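Local coordinates for protein leucine aminopeptidase 1, chloroplastic (PDB 5D8N) that removes unsubstituted N-terminal amino acids, preferably leucine, from peptides as a homohexameric magnesium-dependent aminopeptidase of the M17 family, and also acts as a protein-folding chaperone, at residues A[154-159]-A[196-201]; A[227-232]-A[301-306]. The protein carries 1 engineered substitution. All blocks are in the same frame, centred on the assembly; numbering follows the deposited sequence.

Contact 1: A[154-159]-A[196-201]; sequences SKINSA and GPEIER
I156 and I199 face each other where helix 154-159 and helix 197-201, the second with G196 as its N-cap, run in broadly the same direction, their axes at -37° and 9.4 Å apart at closest approach. The nearest CA atoms, those of I156 and I199, are 5.3 Å apart, close enough for short aliphatic branches to fill the space between the backbones.

I156 takes the largest share of the contact, with I199 close behind, and the two carbons of its longer branch, CG1 and CD1, meet different partners. CG1 rests on the other isoleucine, 3.8 Å from I199 CB, while CD1 goes on to the aliphatic part of E198, 3.8 Å from its CG. These two side chains meet at about a right angle, so that the I156 methyl lies against the extended glutamate chain and its carboxyl carbon, E198 CD, at 3.7 Å. I199 reaches the other way along helix 152-170: with CG1 anti to the backbone N (chi1 -170°), it brings its CD1 to 3.7 Å from A159 CB. One turn of that helix thus offers I156 and A159 to a single isoleucine.

Beyond the two segments, I156 also touches K202, and L193, in the loop before helix 197-221, packs on A159. The contact joins the helix 152-170 of the N-terminal domain to the beginning of the long helix 197-221, which leads on toward the catalytic domain. What binds the two is apolar: buried isoleucine and alanine carbons inside, with methylenes and carboxylate of exposed E198 alike against I156 CD1, so the charged group borders the packing through van der Waals contact only.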
# COMPACT_ATOMS: atom_id res chain seq x y z
N SER A 154 -3.03 55.72 3.16
CA SER A 154 -2.76 54.45 3.85
C SER A 154 -3.86 54.17 4.87
O SER A 154 -4.22 53.02 5.13
CB SER A 154 -1.41 54.47 4.55
OG SER A 154 -1.49 55.23 5.75
N LYS A 155 -4.36 55.22 5.50
CA LYS A 155 -5.41 55.04 6.48
C LYS A 155 -6.70 54.54 5.83
O LYS A 155 -7.41 53.72 6.40
CB LYS A 155 -5.71 56.34 7.18
CG LYS A 155 -4.61 56.85 8.09
CD LYS A 155 -5.24 57.97 8.89
CE LYS A 155 -4.31 59.15 9.07
NZ LYS A 155 -5.02 60.12 9.94
N ILE A 156 -7.03 55.12 4.69
CA ILE A 156 -8.17 54.68 3.91
C ILE A 156 -8.03 53.18 3.61
O ILE A 156 -9.01 52.45 3.74
CB ILE A 156 -8.35 55.52 2.64
CG1 ILE A 156 -8.96 56.88 3.02
CG2 ILE A 156 -9.24 54.82 1.63
CD1 ILE A 156 -8.89 57.91 1.91
N ASN A 157 -6.84 52.76 3.18
CA ASN A 157 -6.61 51.38 2.79
C ASN A 157 -6.67 50.45 4.00
O ASN A 157 -7.22 49.36 3.90
CB ASN A 157 -5.25 51.24 2.10
CG ASN A 157 -5.22 51.87 0.72
OD1 ASN A 157 -6.25 52.13 0.10
ND2 ASN A 157 -4.01 52.06 0.20
N SER A 158 -6.21 50.92 5.15
CA SER A 158 -6.36 50.16 6.39
C SER A 158 -7.84 50.01 6.78
O SER A 158 -8.27 48.94 7.17
CB SER A 158 -5.60 50.79 7.55
OG SER A 158 -4.22 50.71 7.27
N ALA A 159 -8.62 51.05 6.58
CA ALA A 159 -10.02 51.02 6.95
C ALA A 159 -10.73 49.98 6.11
O ALA A 159 -11.55 49.23 6.62
CB ALA A 159 -10.67 52.38 6.78
N GLY A 196 -15.71 60.88 5.41
CA GLY A 196 -16.06 61.54 4.16
C GLY A 196 -16.13 60.62 2.96
O GLY A 196 -15.89 59.42 3.07
N PRO A 197 -16.29 61.21 1.76
CA PRO A 197 -16.62 60.45 0.56
C PRO A 197 -15.59 59.40 0.14
O PRO A 197 -15.97 58.35 -0.37
CB PRO A 197 -16.75 61.54 -0.51
CG PRO A 197 -17.21 62.75 0.25
CD PRO A 197 -16.52 62.65 1.59
N GLU A 198 -14.31 59.75 0.21
CA GLU A 198 -13.26 58.88 -0.32
C GLU A 198 -13.17 57.58 0.50
O GLU A 198 -13.03 56.50 -0.08
CB GLU A 198 -11.91 59.59 -0.35
CG GLU A 198 -10.87 58.91 -1.22
CD GLU A 198 -9.53 59.62 -1.28
OE1 GLU A 198 -9.43 60.81 -0.89
OE2 GLU A 198 -8.56 59.01 -1.77
N ILE A 199 -13.12 57.70 1.82
CA ILE A 199 -12.96 56.53 2.68
C ILE A 199 -14.22 55.67 2.61
O ILE A 199 -14.12 54.46 2.46
CB ILE A 199 -12.62 56.90 4.14
CG1 ILE A 199 -12.23 55.63 4.90
CG2 ILE A 199 -13.78 57.61 4.82
CD1 ILE A 199 -11.60 55.88 6.26
N GLU A 200 -15.36 56.31 2.40
CA GLU A 200 -16.59 55.58 2.17
C GLU A 200 -16.66 54.83 0.84
O GLU A 200 -17.17 53.70 0.80
CB GLU A 200 -17.82 56.48 2.33
CG GLU A 200 -18.02 57.00 3.75
CD GLU A 200 -18.24 55.92 4.81
OE1 GLU A 200 -18.80 54.84 4.51
OE2 GLU A 200 -18.12 56.29 6.00
N ARG A 201 -16.09 55.41 -0.22
CA ARG A 201 -15.96 54.72 -1.50
C ARG A 201 -15.10 53.47 -1.36
O ARG A 201 -15.35 52.44 -1.98
CB ARG A 201 -15.39 55.62 -2.61
CG ARG A 201 -16.42 56.59 -3.19
CD ARG A 201 -15.96 57.25 -4.49
NE ARG A 201 -14.77 58.10 -4.32
CZ ARG A 201 -14.81 59.37 -3.92
NH1 ARG A 201 -15.97 59.94 -3.60
NH2 ARG A 201 -13.68 60.04 -3.77

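Contact 2: A[227-232]-A[301-306]; sequences VTPAVL and GLTFDS
T303 packs against V227 and P229 where the central mixed sheet of the M17 catalytic domain, an alpha/beta fold, meets the N-terminus of helix 229-242. The chain of strand 293-305 turns a corner at T303 and F304, and the CB of T303 points toward the helix start.

The packing contacts gather around this one threonine. Its CB lies 3.3 Å from V227 O, and CG2, anti to its own carbonyl carbon, is carried to 3.8 Å from T228 C. OG1 faces the proline ring, 3.4 Å from P229 CD; it also makes a weak hydrogen bond to C356 O on the adjoining strand 347-358. Were P229 an alanine, the T303 hydroxyl and methyl would probably face a gap where the ring carbons CG and CD had lain. Farther along, L232 CD2 comes more loosely to the T303 methyl and lies near G301 without touching it.

Two residues beyond T303, D305 binds both magnesium ions of the active site, and its backbone N donates to D325, another magnesium ligand. The helix start thus packs on the strand just ahead of a metal ligand.

The polar links are of two kinds. Within segment 227-232, T228 is the N-cap: its OG1 accepts from V231 N at 3.1 Å, with an N-H...O angle of 160°, and its carbonyl oxygen receives L232 N. Between the segments the polar connection is made by water: one molecule donates to both backbone carbonyls, 2.9 Å from V227 O and 2.7 Å from T303 O.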
# COMPACT_ATOMS: atom_id res chain seq x y z
N VAL A 227 -25.07 21.99 -5.55
CA VAL A 227 -24.50 22.72 -6.68
C VAL A 227 -24.07 21.78 -7.79
O VAL A 227 -22.96 21.24 -7.77
CB VAL A 227 -23.35 23.66 -6.24
CG1 VAL A 227 -22.67 24.31 -7.45
CG2 VAL A 227 -23.91 24.79 -5.38
N THR A 228 -25.05 21.46 -8.63
CA THR A 228 -24.87 20.74 -9.87
C THR A 228 -24.47 21.72 -10.96
O THR A 228 -24.43 22.91 -10.72
CB THR A 228 -26.21 20.12 -10.28
OG1 THR A 228 -27.18 21.16 -10.41
CG2 THR A 228 -26.69 19.12 -9.23
N PRO A 229 -24.11 21.20 -12.14
CA PRO A 229 -23.81 22.11 -13.24
C PRO A 229 -24.96 23.01 -13.65
O PRO A 229 -24.76 24.21 -13.86
CB PRO A 229 -23.40 21.15 -14.37
CG PRO A 229 -22.83 19.97 -13.67
CD PRO A 229 -23.69 19.82 -12.43
N ALA A 230 -26.18 22.49 -13.62
CA ALA A 230 -27.38 23.28 -13.90
C ALA A 230 -27.59 24.37 -12.85
O ALA A 230 -27.77 25.53 -13.20
CB ALA A 230 -28.61 22.40 -13.93
N VAL A 231 -27.32 24.05 -11.58
CA VAL A 231 -27.37 25.07 -10.53
C VAL A 231 -26.27 26.11 -10.61
O VAL A 231 -26.51 27.32 -10.50
CB VAL A 231 -27.38 24.45 -9.12
CG1 VAL A 231 -27.26 25.53 -8.04
CG2 VAL A 231 -28.68 23.69 -8.94
N LEU A 232 -25.07 25.67 -10.98
CA LEU A 232 -24.00 26.63 -11.24
C LEU A 232 -24.37 27.59 -12.38
O LEU A 232 -24.13 28.79 -12.32
CB LEU A 232 -22.71 25.90 -11.56
CG LEU A 232 -21.43 26.73 -11.50
CD1 LEU A 232 -21.26 27.29 -10.10
CD2 LEU A 232 -20.21 25.86 -11.81
N GLY A 301 -14.61 23.93 -13.43
CA GLY A 301 -15.94 23.78 -12.86
C GLY A 301 -16.46 22.35 -12.87
O GLY A 301 -17.60 22.06 -13.22
N LEU A 302 -15.66 21.45 -12.34
CA LEU A 302 -16.16 20.13 -11.96
C LEU A 302 -16.83 20.27 -10.60
O LEU A 302 -16.17 20.49 -9.57
CB LEU A 302 -15.00 19.13 -11.91
CG LEU A 302 -14.71 18.47 -13.26
CD1 LEU A 302 -14.20 19.51 -14.23
CD2 LEU A 302 -13.67 17.38 -13.07
N THR A 303 -18.15 20.13 -10.63
CA THR A 303 -18.96 20.28 -9.44
C THR A 303 -18.79 19.07 -8.52
O THR A 303 -18.86 19.17 -7.30
CB THR A 303 -20.46 20.44 -9.81
OG1 THR A 303 -20.92 19.32 -10.55
CG2 THR A 303 -20.66 21.70 -10.61
N PHE A 304 -18.37 17.98 -9.14
CA PHE A 304 -17.79 16.85 -8.43
C PHE A 304 -16.74 16.18 -9.32
O PHE A 304 -16.97 15.94 -10.52
CB PHE A 304 -18.87 15.82 -8.06
CG PHE A 304 -18.33 14.57 -7.42
CD1 PHE A 304 -17.87 14.59 -6.12
CD2 PHE A 304 -18.20 13.41 -8.15
CE1 PHE A 304 -17.23 13.49 -5.58
CE2 PHE A 304 -17.57 12.30 -7.61
CZ PHE A 304 -17.07 12.34 -6.32
N ASP A 305 -15.64 15.79 -8.69
CA ASP A 305 -14.57 15.08 -9.37
C ASP A 305 -14.30 13.68 -8.79
O ASP A 305 -13.78 13.56 -7.68
CB ASP A 305 -13.30 15.91 -9.32
CG ASP A 305 -12.26 15.45 -10.33
OD1 ASP A 305 -12.41 14.31 -10.83
OD2 ASP A 305 -11.36 16.27 -10.62
N SER A 306 -14.71 12.66 -9.55
CA SER A 306 -14.57 11.23 -9.22
C SER A 306 -13.14 10.82 -8.86
O SER A 306 -12.95 9.84 -8.13
CB SER A 306 -15.00 10.35 -10.41
OG SER A 306 -16.28 9.77 -10.27
O HOH W 1 -20.42 21.15 -6.31

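Contacts 1 and 2 show how one chain can pair helices with different partners in its two domains. They lie on opposite sides of the chain's centre, with centres 39 Å apart and nearest atoms about 27 Å apart, and follow in series along the sequence through the consecutive helices 197-221 and 229-242. Contact 1 is away from the annotated sites, although the I199 side chain is about 10 Å from a bound magnesium ion. Segment 301-306 of contact 2 also holds the metal ligand D305, and the T303 side chain is about 7 Å from that of D325. Contact 1 is helix against helix; contact 2 sets a helix start against the corner of a strand that carries a metal ligand.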